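Local coordinates for ribonuclease H (Uncultured organism, PDB 3U3G), which probably cleaves the RNA strand of RNA/DNA hybrids, as expected of a type 1 ribonuclease H, at residues G11-P16 / E133-A138; T32-S37 / L57-M62; R83-V88 / L114-I119; Y89-K92 / L96-K99. All blocks are in the same frame, centred on the assembly; numbering follows the deposited sequence.

How the interactions relate
Starting from the N terminus, strand 3-12 runs into the turn at 11-16, which meets helix 125-139 in interaction 1 and so closes a loop that takes in nearly the whole chain. Nested inside it, interaction 2 ties edge strand 32-41 to the end of helix 45-60. Interaction 3 opens only after interaction 2 has closed, joining the end of helix 79-85 to the other edge strand, 115-118; interaction 4 is nested within it and folds 89-92 onto helix 94-110. No loops cross. Ser37 of interaction 2 packs on Ala134 of interaction 1, Leu57 on Leu114 of interaction 3, and Arg83 and Gln84 touch Tyr89 and Val91 of interaction 4.

Interaction 1: residues G11-P16 / E133-A138; sequences GARGNP and EAIDKA
Arg13 reaches from the turn after the first strand to Asp136 on the C-terminal helix, and the polar part of the contact is this single salt bridge. NH1 and NH2 of Arg13 both converge on Asp136 OD1, each at 2.9 Å, so both terminal nitrogens share one carboxylate oxygen. OD1 lies in the guanidinium plane, yet the two groups are far from coplanar: their planes stand 55° apart. NH1 meets OD1 nearly along its C-O bond, whereas NH2 comes from above the carboxylate plane. Neither bond is straight, with N-H...O angles of 146° and 145°, because one oxygen set between two nitrogens of a rigid guanidinium cannot lie along both N-H directions.

The apolar part rests on Ile135. Its CG2 lies against one face of the same guanidinium, offset toward the rim and 3.5 Å from Arg13 NH1. The Arg13 chain, extended from CG to NE, passes over this methyl, with CD 3.9 Å from Ile135 CG2. The other branch of Ile135 points at the strand end, where CD1 is 3.7 Å from Gly11 O.

Arg13 and Asp136 are exposed, while Ile135, against the guanidinium face, is buried. Ile135 also touches Pro18 of strand 17-26, to which Gly11 is joined by backbone hydrogen bonding with Gly20; on the helix, Ala134 and Ala138 pack on Ser37 and Tyr39 of strand 32-41.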
loop_
_atom_site.group_PDB
_atom_site.type_symbol
_atom_site.label_atom_id
_atom_site.label_comp_id
_atom_site.label_asym_id
_atom_site.label_seq_id
_atom_site.Cartn_x
_atom_site.Cartn_y
_atom_site.Cartn_z
ATOM N N GLY A 11 -8.475 4.349 2.031
ATOM C CA GLY A 11 -9.434 5.107 2.823
ATOM C C GLY A 11 -10.838 4.598 2.624
ATOM O O GLY A 11 -11.177 4.068 1.565
ATOM N N ALA A 12 -11.686 4.866 3.584
ATOM C CA ALA A 12 -13.106 4.637 3.456
ATOM C C ALA A 12 -13.926 5.862 3.923
ATOM O O ALA A 12 -13.562 6.534 4.809
ATOM C CB ALA A 12 -13.502 3.419 4.259
ATOM N N ARG A 13 -15.083 6.010 3.331
ATOM C CA ARG A 13 -16.004 7.085 3.667
ATOM C C ARG A 13 -17.084 6.510 4.550
ATOM O O ARG A 13 -18.119 6.144 4.102
ATOM C CB ARG A 13 -16.569 7.691 2.384
ATOM C CG ARG A 13 -15.508 8.243 1.574
ATOM C CD ARG A 13 -15.922 9.320 0.653
ATOM N NE ARG A 13 -14.784 9.819 -0.100
ATOM C CZ ARG A 13 -14.860 10.308 -1.318
ATOM N NH1 ARG A 13 -16.014 10.378 -1.905
ATOM N NH2 ARG A 13 -13.767 10.675 -1.922
ATOM N N GLY A 14 -16.783 6.383 5.813
ATOM C CA GLY A 14 -17.693 5.663 6.650
ATOM C C GLY A 14 -16.935 4.602 7.377
ATOM O O GLY A 14 -15.754 4.457 7.186
ATOM N N ASN A 15 -17.624 3.962 8.288
ATOM C CA ASN A 15 -17.008 2.924 9.049
ATOM C C ASN A 15 -17.876 1.697 9.317
ATOM O O ASN A 15 -18.179 1.440 10.436
ATOM C CB ASN A 15 -16.598 3.653 10.340
ATOM C CG ASN A 15 -15.807 2.832 11.269
ATOM O OD1 ASN A 15 -15.873 3.032 12.450
ATOM N ND2 ASN A 15 -14.965 1.996 10.756
ATOM N N PRO A 16 -18.247 0.910 8.327
ATOM C CA PRO A 16 -17.601 0.913 7.000
ATOM C C PRO A 16 -18.339 1.734 5.997
ATOM O O PRO A 16 -19.453 2.140 6.197
ATOM C CB PRO A 16 -17.715 -0.552 6.579
ATOM C CG PRO A 16 -19.036 -1.007 7.194
ATOM C CD PRO A 16 -19.026 -0.307 8.522
ATOM N N GLU A 133 -10.037 9.613 -5.951
ATOM C CA GLU A 133 -10.457 9.506 -7.348
ATOM C C GLU A 133 -11.311 8.257 -7.563
ATOM O O GLU A 133 -12.388 8.318 -8.179
ATOM C CB GLU A 133 -9.222 9.482 -8.249
ATOM C CG GLU A 133 -9.494 9.511 -9.743
ATOM C CD GLU A 133 -8.209 9.464 -10.572
ATOM O OE1 GLU A 133 -7.146 9.862 -10.051
ATOM O OE2 GLU A 133 -8.238 8.904 -11.688
ATOM N N ALA A 134 -10.856 7.137 -7.009
ATOM C CA ALA A 134 -11.550 5.871 -7.149
ATOM C C ALA A 134 -12.906 5.913 -6.458
ATOM O O ALA A 134 -13.894 5.444 -7.015
ATOM C CB ALA A 134 -10.699 4.721 -6.612
ATOM N N ILE A 135 -12.948 6.420 -5.225
ATOM C CA ILE A 135 -14.221 6.500 -4.513
ATOM C C ILE A 135 -15.206 7.450 -5.197
ATOM O O ILE A 135 -16.363 7.084 -5.440
ATOM C CB ILE A 135 -14.051 6.883 -3.032
ATOM C CG1 ILE A 135 -13.181 5.849 -2.312
ATOM C CG2 ILE A 135 -15.414 6.958 -2.346
ATOM C CD1 ILE A 135 -12.721 6.323 -0.940
ATOM N N ASP A 136 -14.723 8.622 -5.601
ATOM C CA ASP A 136 -15.587 9.602 -6.258
ATOM C C ASP A 136 -16.185 8.978 -7.516
ATOM O O ASP A 136 -17.351 9.230 -7.851
ATOM C CB ASP A 136 -14.798 10.851 -6.653
ATOM C CG ASP A 136 -14.459 11.742 -5.472
ATOM O OD1 ASP A 136 -15.063 11.572 -4.395
ATOM O OD2 ASP A 136 -13.594 12.627 -5.651
ATOM N N LYS A 137 -15.366 8.251 -8.276
ATOM C CA LYS A 137 -15.811 7.728 -9.560
ATOM C C LYS A 137 -16.843 6.625 -9.364
ATOM O O LYS A 137 -17.882 6.629 -10.020
ATOM C CB LYS A 137 -14.625 7.238 -10.397
ATOM C CG LYS A 137 -15.020 6.767 -11.799
ATOM C CD LYS A 137 -13.808 6.664 -12.724
ATOM C CE LYS A 137 -14.217 6.692 -14.205
ATOM N NZ LYS A 137 -15.223 5.646 -14.581
ATOM N N ALA A 138 -16.677 5.852 -8.297
ATOM C CA ALA A 138 -17.604 4.769 -7.973
ATOM C C ALA A 138 -18.956 5.307 -7.506
ATOM O O ALA A 138 -20.003 4.769 -7.870
ATOM C CB ALA A 138 -17.000 3.858 -6.908
#

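Interaction 2: residues T32-S37 / L57-M62; sequences TLHESS and LEDLQM
Asp59, on the last turns of helix 45-60, turns its carboxylate toward Ser36 and His34 on strand 32-41. Ser36 OG donates to Asp59 OD2 at 2.7 Å, meeting the oxygen on its syn side and somewhat out of the carboxylate plane. The His34 ring stands across this carboxylate, the two planes 64° apart, and its CD2 comes obliquely to within 3.7 Å of Asp59 OD2. With CG anti to the backbone N (chi1 -175°), the imidazole lies along its own strand toward the serine two residues on. There His34 NE2 donates to Ser36 OG at 2.9 Å, with the oxygen near the ring plane and an N-H...O angle of 134°.

Leu33 and His34 together sit opposite the single residue Ile25, a classic beta bulge and a local irregularity of this edge strand beside strand 17-26. Val23 and Ile25 of that strand also touch the Asp59 side chain, and Arg55, one helical turn back, forms a salt bridge with Asp59 OD1.

The result is a chain of two hydrogen bonds from imidazole to hydroxyl to carboxylate, in which Ser36 OG both accepts and donates. It gives the buried serine and aspartate polar partners, and the nearby Arg55 would probably help keep Asp59 ionised.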
loop_
_atom_site.group_PDB
_atom_site.type_symbol
_atom_site.label_atom_id
_atom_site.label_comp_id
_atom_site.label_asym_id
_atom_site.label_seq_id
_atom_site.Cartn_x
_atom_site.Cartn_y
_atom_site.Cartn_z
ATOM N N THR A 32 7.672 8.167 -12.380
ATOM C CA THR A 32 6.578 7.207 -12.246
ATOM C C THR A 32 6.792 5.949 -13.066
ATOM O O THR A 32 7.097 6.009 -14.277
ATOM C CB THR A 32 5.272 7.853 -12.698
ATOM O OG1 THR A 32 5.056 9.040 -11.940
ATOM C CG2 THR A 32 4.106 6.903 -12.481
ATOM N N LEU A 33 6.632 4.809 -12.400
ATOM C CA LEU A 33 6.613 3.518 -13.067
ATOM C C LEU A 33 5.187 2.989 -13.176
ATOM O O LEU A 33 4.892 2.179 -14.053
ATOM C CB LEU A 33 7.487 2.521 -12.300
ATOM C CG LEU A 33 8.969 2.887 -12.276
ATOM C CD1 LEU A 33 9.730 1.991 -11.312
ATOM C CD2 LEU A 33 9.540 2.789 -13.689
ATOM N N HIS A 34 4.330 3.356 -12.227
ATOM C CA HIS A 34 2.971 2.797 -12.195
ATOM C C HIS A 34 2.131 3.585 -11.208
ATOM O O HIS A 34 2.664 4.144 -10.232
ATOM C CB HIS A 34 3.011 1.318 -11.772
ATOM C CG HIS A 34 1.678 0.645 -11.837
ATOM N ND1 HIS A 34 1.075 0.293 -13.026
ATOM C CD2 HIS A 34 0.828 0.266 -10.853
ATOM C CE1 HIS A 34 -0.126 -0.198 -12.771
ATOM N NE2 HIS A 34 -0.301 -0.222 -11.461
ATOM N N GLU A 35 0.828 3.658 -11.479
ATOM C CA GLU A 35 -0.154 4.056 -10.477
ATOM C C GLU A 35 -1.307 3.064 -10.466
ATOM O O GLU A 35 -1.801 2.685 -11.528
ATOM C CB GLU A 35 -0.684 5.464 -10.784
ATOM C CG GLU A 35 0.386 6.558 -10.740
ATOM C CD GLU A 35 -0.191 7.953 -10.921
ATOM O OE1 GLU A 35 -1.298 8.084 -11.479
ATOM O OE2 GLU A 35 0.490 8.915 -10.514
ATOM N N SER A 36 -1.830 2.761 -9.281
ATOM C CA SER A 36 -3.089 2.019 -9.151
ATOM C C SER A 36 -4.091 2.897 -8.398
ATOM O O SER A 36 -3.757 3.469 -7.348
ATOM C CB SER A 36 -2.841 0.740 -8.363
ATOM O OG SER A 36 -2.004 -0.154 -9.100
ATOM N N SER A 37 -5.331 2.923 -8.866
ATOM C CA SER A 37 -6.420 3.625 -8.194
ATOM C C SER A 37 -7.657 2.750 -8.332
ATOM O O SER A 37 -8.062 2.447 -9.447
ATOM C CB SER A 37 -6.668 4.959 -8.906
ATOM O OG SER A 37 -7.847 5.576 -8.431
ATOM N N LEU A 57 1.754 -5.166 -3.595
ATOM C CA LEU A 57 2.489 -6.424 -3.740
ATOM C C LEU A 57 2.094 -7.222 -4.987
ATOM O O LEU A 57 2.956 -7.854 -5.610
ATOM C CB LEU A 57 2.337 -7.276 -2.478
ATOM C CG LEU A 57 3.013 -6.633 -1.266
ATOM C CD1 LEU A 57 2.549 -7.361 -0.008
ATOM C CD2 LEU A 57 4.544 -6.723 -1.370
ATOM N N GLU A 58 0.829 -7.118 -5.392
ATOM C CA GLU A 58 0.367 -7.696 -6.647
ATOM C C GLU A 58 0.951 -6.955 -7.848
ATOM O O GLU A 58 1.450 -7.577 -8.798
ATOM C CB GLU A 58 -1.163 -7.679 -6.672
ATOM C CG GLU A 58 -1.817 -7.943 -8.015
ATOM C CD GLU A 58 -2.067 -9.410 -8.279
ATOM O OE1 GLU A 58 -1.409 -10.249 -7.610
ATOM O OE2 GLU A 58 -2.739 -9.706 -9.304
ATOM N N ASP A 59 0.895 -5.627 -7.804
ATOM C CA ASP A 59 1.450 -4.805 -8.880
ATOM C C ASP A 59 2.901 -5.190 -9.110
ATOM O O ASP A 59 3.359 -5.268 -10.247
ATOM C CB ASP A 59 1.394 -3.329 -8.483
ATOM C CG ASP A 59 -0.027 -2.773 -8.456
ATOM O OD1 ASP A 59 -0.903 -3.271 -9.195
ATOM O OD2 ASP A 59 -0.197 -1.695 -7.856
ATOM N N LEU A 60 3.635 -5.392 -8.019
ATOM C CA LEU A 60 5.050 -5.722 -8.145
ATOM C C LEU A 60 5.312 -6.910 -9.069
ATOM O O LEU A 60 6.373 -6.991 -9.701
ATOM C CB LEU A 60 5.667 -5.979 -6.766
ATOM C CG LEU A 60 5.984 -4.723 -5.964
ATOM C CD1 LEU A 60 6.559 -5.102 -4.604
ATOM C CD2 LEU A 60 6.970 -3.862 -6.756
ATOM N N GLN A 61 4.428 -7.912 -9.064
ATOM C CA GLN A 61 4.642 -9.079 -9.910
ATOM C C GLN A 61 4.758 -8.727 -11.385
ATOM O O GLN A 61 5.370 -9.454 -12.161
ATOM C CB GLN A 61 3.535 -10.104 -9.723
ATOM C CG GLN A 61 3.362 -10.566 -8.288
ATOM C CD GLN A 61 3.205 -12.071 -8.185
ATOM O OE1 GLN A 61 4.188 -12.806 -8.122
ATOM N NE2 GLN A 61 1.971 -12.540 -8.306
ATOM N N MET A 62 4.197 -7.589 -11.777
ATOM C CA MET A 62 4.225 -7.221 -13.180
ATOM C C MET A 62 5.595 -6.775 -13.689
ATOM O O MET A 62 5.827 -6.765 -14.895
ATOM C CB MET A 62 3.161 -6.177 -13.472
ATOM C CG MET A 62 1.754 -6.671 -13.160
ATOM S SD MET A 62 1.180 -7.991 -14.259
ATOM C CE MET A 62 0.572 -6.978 -15.614
#

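Interaction 3: residues R83-V88 / L114-I119; sequences RQMQGV and LVFVHI
A Met-aromatic contact joins the end of helix 79-85 to the edge strand 115-118, next to the Schellman motif in which Gly87, with positive phi, leaves the helical conformation. Met85 CB sits squarely over the centre of the Phe116 ring, 3.6 Å from the centroid and 8° off the ring normal, a CH-pi contact. The bend at chi2 (-62°) carries Met85 SD off the ring axis, to an oblique position 5.1 Å from the Phe116 centroid.

Two waters span the polar side. One accepts from Arg83 NH1 at 3.1 Å and from His118 N at 3.0 Å; the other accepts from Gln86 NE2 and from Phe116 N. Arg83 NH1 also donates to Gln86 OE1 at 3.0 Å, with the oxygen in the guanidinium plane, which ties the Arg83 and Gln86 side chains together as they face the strand. Arg83 NH2 approaches His118 CB at 4.0 Å.

Arg83 NH2 forms a salt bridge with Glu79, one turn back on the helix. Below the surface, Met85 continues onto Phe100 and Ile103 of helix 94-110 and Tyr50 and Leu53 of helix 45-60, and Phe116 shares Leu53, while strand 115-118 pairs in the sheet with strand 71-76, Val115 and Val117 bonding to its backbone.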
loop_
_atom_site.group_PDB
_atom_site.type_symbol
_atom_site.label_atom_id
_atom_site.label_comp_id
_atom_site.label_asym_id
_atom_site.label_seq_id
_atom_site.Cartn_x
_atom_site.Cartn_y
_atom_site.Cartn_z
ATOM N N ARG A 83 4.964 0.457 11.767
ATOM C CA ARG A 83 5.508 -0.294 12.887
ATOM C C ARG A 83 4.920 -1.693 12.980
ATOM O O ARG A 83 5.583 -2.621 13.424
ATOM C CB ARG A 83 5.336 0.469 14.202
ATOM C CG ARG A 83 6.010 1.846 14.250
ATOM C CD ARG A 83 7.489 1.849 13.860
ATOM N NE ARG A 83 7.919 3.244 13.671
ATOM C CZ ARG A 83 8.641 3.701 12.652
ATOM N NH1 ARG A 83 9.216 2.889 11.748
ATOM N NH2 ARG A 83 8.796 5.007 12.514
ATOM N N GLN A 84 3.644 -1.820 12.628
ATOM C CA GLN A 84 2.997 -3.134 12.569
ATOM C C GLN A 84 3.668 -4.008 11.512
ATOM O O GLN A 84 4.058 -5.140 11.785
ATOM C CB GLN A 84 1.507 -2.978 12.250
ATOM C CG GLN A 84 0.705 -2.442 13.429
ATOM C CD GLN A 84 -0.742 -2.140 13.075
ATOM O OE1 GLN A 84 -1.102 -1.950 11.903
ATOM N NE2 GLN A 84 -1.554 -1.961 14.103
ATOM N N MET A 85 3.854 -3.442 10.322
ATOM C CA MET A 85 4.441 -4.191 9.215
ATOM C C MET A 85 5.885 -4.610 9.483
ATOM O O MET A 85 6.318 -5.678 9.063
ATOM C CB MET A 85 4.347 -3.384 7.914
ATOM C CG MET A 85 2.926 -3.191 7.388
ATOM S SD MET A 85 2.131 -4.751 6.967
ATOM C CE MET A 85 0.421 -4.364 7.331
ATOM N N GLN A 86 6.603 -3.789 10.242
ATOM C CA GLN A 86 7.981 -4.101 10.641
ATOM C C GLN A 86 8.044 -5.083 11.786
ATOM O O GLN A 86 9.119 -5.560 12.136
ATOM C CB GLN A 86 8.687 -2.818 11.062
ATOM C CG GLN A 86 8.939 -1.890 9.909
ATOM C CD GLN A 86 9.698 -0.655 10.331
ATOM O OE1 GLN A 86 9.396 -0.041 11.367
ATOM N NE2 GLN A 86 10.744 -0.326 9.571
ATOM N N GLY A 87 6.910 -5.344 12.426
ATOM C CA GLY A 87 6.900 -6.224 13.586
ATOM C C GLY A 87 7.401 -5.585 14.867
ATOM O O GLY A 87 7.576 -6.275 15.859
ATOM N N VAL A 88 7.396 -4.259 14.910
ATOM C CA VAL A 88 7.788 -3.547 16.124
ATOM C C VAL A 88 6.658 -3.598 17.155
ATOM O O VAL A 88 6.904 -3.820 18.350
ATOM C CB VAL A 88 8.160 -2.079 15.815
ATOM C CG1 VAL A 88 8.369 -1.301 17.103
ATOM C CG2 VAL A 88 9.438 -2.031 14.976
ATOM N N LEU A 114 12.125 -6.191 1.023
ATOM C CA LEU A 114 11.264 -5.014 1.132
ATOM C C LEU A 114 11.490 -4.310 2.458
ATOM O O LEU A 114 11.474 -4.962 3.508
ATOM C CB LEU A 114 9.797 -5.439 1.044
ATOM C CG LEU A 114 8.754 -4.327 1.151
ATOM C CD1 LEU A 114 8.901 -3.385 -0.036
ATOM C CD2 LEU A 114 7.360 -4.915 1.214
ATOM N N VAL A 115 11.592 -2.986 2.427
ATOM C CA VAL A 115 11.610 -2.187 3.650
ATOM C C VAL A 115 10.460 -1.204 3.692
ATOM O O VAL A 115 9.917 -0.834 2.654
ATOM C CB VAL A 115 12.927 -1.450 3.874
ATOM C CG1 VAL A 115 14.066 -2.436 4.024
ATOM C CG2 VAL A 115 13.197 -0.486 2.756
ATOM N N PHE A 116 10.008 -0.898 4.898
ATOM C CA PHE A 116 8.935 0.063 5.128
ATOM C C PHE A 116 9.493 1.356 5.718
ATOM O O PHE A 116 10.401 1.330 6.566
ATOM C CB PHE A 116 7.905 -0.521 6.099
ATOM C CG PHE A 116 7.144 -1.693 5.544
ATOM C CD1 PHE A 116 5.913 -1.498 4.934
ATOM C CD2 PHE A 116 7.588 -2.988 5.745
ATOM C CE1 PHE A 116 5.211 -2.570 4.408
ATOM C CE2 PHE A 116 6.895 -4.067 5.194
ATOM C CZ PHE A 116 5.711 -3.842 4.526
ATOM N N VAL A 117 8.936 2.484 5.290
ATOM C CA VAL A 117 9.381 3.793 5.739
ATOM C C VAL A 117 8.180 4.672 6.052
ATOM O O VAL A 117 7.269 4.797 5.233
ATOM C CB VAL A 117 10.226 4.495 4.656
ATOM C CG1 VAL A 117 10.546 5.926 5.056
ATOM C CG2 VAL A 117 11.514 3.723 4.408
ATOM N N HIS A 118 8.164 5.254 7.245
ATOM C CA HIS A 118 7.111 6.183 7.640
ATOM C C HIS A 118 7.437 7.580 7.119
ATOM O O HIS A 118 8.538 8.074 7.332
ATOM C CB HIS A 118 6.960 6.202 9.167
ATOM C CG HIS A 118 6.212 7.385 9.694
ATOM N ND1 HIS A 118 4.943 7.721 9.276
ATOM C CD2 HIS A 118 6.493 8.209 10.730
ATOM C CE1 HIS A 118 4.553 8.813 9.914
ATOM N NE2 HIS A 118 5.446 9.087 10.845
ATOM N N ILE A 119 6.555 8.127 6.290
ATOM C CA ILE A 119 6.706 9.488 5.769
ATOM C C ILE A 119 5.569 10.378 6.298
ATOM O O ILE A 119 4.498 9.888 6.635
ATOM C CB ILE A 119 6.694 9.480 4.214
ATOM C CG1 ILE A 119 5.398 8.836 3.693
ATOM C CG2 ILE A 119 7.906 8.724 3.701
ATOM C CD1 ILE A 119 5.179 9.008 2.182
HETATM O O HOH W 1 10.145 4.617 9.357
HETATM O O HOH W 2 11.475 -2.348 7.228
#

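Interaction 4: residues Y89-K92 / L96-K99; sequences YKVK and LKEK
Residues 89-91 are extended without forming a strand, and at Lys92 the backbone turns out of that conformation, whereas 96-99 belongs to the first turns of helix 94-110. The two backbones come nearest at Val91 and Lys97, whose CA atoms are 6.8 Å apart, and only three residues lie between the segments. Here the chain arrives from helix 79-85, passes alongside the start of the new helix, and turns into it. No hydrogen bond links the two segments, so side chains and carbonyl oxygens make the contact.

Val91 does most of the apolar work. Its CG1, anti to the backbone N (chi1 172°), reaches Leu96 CB at 3.8 Å, and the two side chains cross at about a right angle. The same methyl comes within 4.2 Å of Lys97 CG. This is the connection between two successive helices of the RNase H fold, and both apolar residues also touch Tyr50 of helix 45-60, while Val91 packs on Gln84 of helix 79-85.

Lys97 covers the outer side. Extended beyond CG, its chain reaches up to the loop and brings CE to 3.3 Å from Val91 O and 3.6 Å from Lys92 O. Its NZ lies farther off, 4.1 Å from Val91 O, so it is the last methylene and not the ammonium group that touches the carbonyls. On the helix, Lys99 packs on Tyr50 and Val47 and forms a salt bridge with Glu51.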
loop_
_atom_site.group_PDB
_atom_site.type_symbol
_atom_site.label_atom_id
_atom_site.label_comp_id
_atom_site.label_asym_id
_atom_site.label_seq_id
_atom_site.Cartn_x
_atom_site.Cartn_y
_atom_site.Cartn_z
ATOM N N TYR A 89 5.429 -3.341 16.697
ATOM C CA TYR A 89 4.249 -3.444 17.557
ATOM C C TYR A 89 3.264 -4.465 16.991
ATOM O O TYR A 89 3.185 -4.658 15.783
ATOM C CB TYR A 89 3.564 -2.082 17.721
ATOM C CG TYR A 89 4.430 -1.014 18.357
ATOM C CD1 TYR A 89 5.116 -1.264 19.541
ATOM C CD2 TYR A 89 4.578 0.224 17.759
ATOM C CE1 TYR A 89 5.868 -0.279 20.145
ATOM C CE2 TYR A 89 5.366 1.211 18.345
ATOM C CZ TYR A 89 6.028 0.932 19.515
ATOM O OH TYR A 89 6.761 1.926 20.151
ATOM N N LYS A 90 2.602 -5.196 17.878
ATOM C CA LYS A 90 1.640 -6.206 17.479
ATOM C C LYS A 90 0.333 -5.575 17.054
ATOM O O LYS A 90 -0.083 -4.549 17.581
ATOM C CB LYS A 90 1.407 -7.200 18.620
ATOM C CG LYS A 90 2.692 -7.819 19.152
ATOM C CD LYS A 90 2.416 -9.094 19.945
ATOM C CE LYS A 90 3.631 -10.015 19.944
ATOM N NZ LYS A 90 3.271 -11.418 20.291
ATOM N N VAL A 91 -0.270 -6.147 16.022
ATOM C CA VAL A 91 -1.609 -5.753 15.612
ATOM C C VAL A 91 -2.627 -6.267 16.634
ATOM O O VAL A 91 -2.634 -7.448 16.981
ATOM C CB VAL A 91 -1.923 -6.397 14.246
ATOM C CG1 VAL A 91 -3.389 -6.174 13.857
ATOM C CG2 VAL A 91 -0.989 -5.884 13.169
ATOM N N LYS A 92 -3.517 -5.388 17.077
ATOM C CA LYS A 92 -4.557 -5.795 18.024
ATOM C C LYS A 92 -5.916 -5.964 17.368
ATOM O O LYS A 92 -6.628 -6.934 17.644
ATOM C CB LYS A 92 -4.656 -4.826 19.202
ATOM C CG LYS A 92 -4.189 -3.412 18.907
ATOM C CD LYS A 92 -2.790 -3.173 19.455
ATOM C CE LYS A 92 -2.830 -2.652 20.885
ATOM N NZ LYS A 92 -3.373 -1.267 20.946
ATOM N N LEU A 96 -7.890 -7.117 11.310
ATOM C CA LEU A 96 -6.667 -6.942 10.521
ATOM C C LEU A 96 -5.740 -8.158 10.542
ATOM O O LEU A 96 -4.738 -8.196 9.827
ATOM C CB LEU A 96 -5.911 -5.704 11.004
ATOM C CG LEU A 96 -6.579 -4.347 10.769
ATOM C CD1 LEU A 96 -5.733 -3.232 11.362
ATOM C CD2 LEU A 96 -6.815 -4.127 9.283
ATOM N N LYS A 97 -5.992 -9.085 11.455
ATOM C CA LYS A 97 -5.014 -10.137 11.755
ATOM C C LYS A 97 -4.820 -11.126 10.606
ATOM O O LYS A 97 -3.685 -11.461 10.245
ATOM C CB LYS A 97 -5.379 -10.854 13.067
ATOM C CG LYS A 97 -5.137 -9.979 14.305
ATOM C CD LYS A 97 -4.832 -10.798 15.545
ATOM C CE LYS A 97 -4.786 -9.906 16.775
ATOM N NZ LYS A 97 -4.849 -10.693 18.040
ATOM N N GLU A 98 -5.889 -11.418 9.885
ATOM C CA GLU A 98 -5.755 -12.318 8.760
ATOM C C GLU A 98 -5.022 -11.673 7.586
ATOM O O GLU A 98 -4.065 -12.251 7.057
ATOM C CB GLU A 98 -7.093 -12.953 8.371
ATOM C CG GLU A 98 -7.327 -14.288 9.083
ATOM C CD GLU A 98 -8.767 -14.755 9.050
ATOM O OE1 GLU A 98 -9.219 -15.346 10.059
ATOM O OE2 GLU A 98 -9.363 -14.727 7.956
ATOM N N LYS A 99 -5.337 -10.414 7.292
ATOM C CA LYS A 99 -4.626 -9.706 6.241
ATOM C C LYS A 99 -3.167 -9.440 6.602
ATOM O O LYS A 99 -2.277 -9.494 5.748
ATOM C CB LYS A 99 -5.355 -8.416 5.859
ATOM C CG LYS A 99 -6.619 -8.668 5.041
ATOM C CD LYS A 99 -7.550 -7.454 5.038
ATOM C CE LYS A 99 -8.976 -7.844 4.637
ATOM N NZ LYS A 99 -9.039 -8.488 3.313
#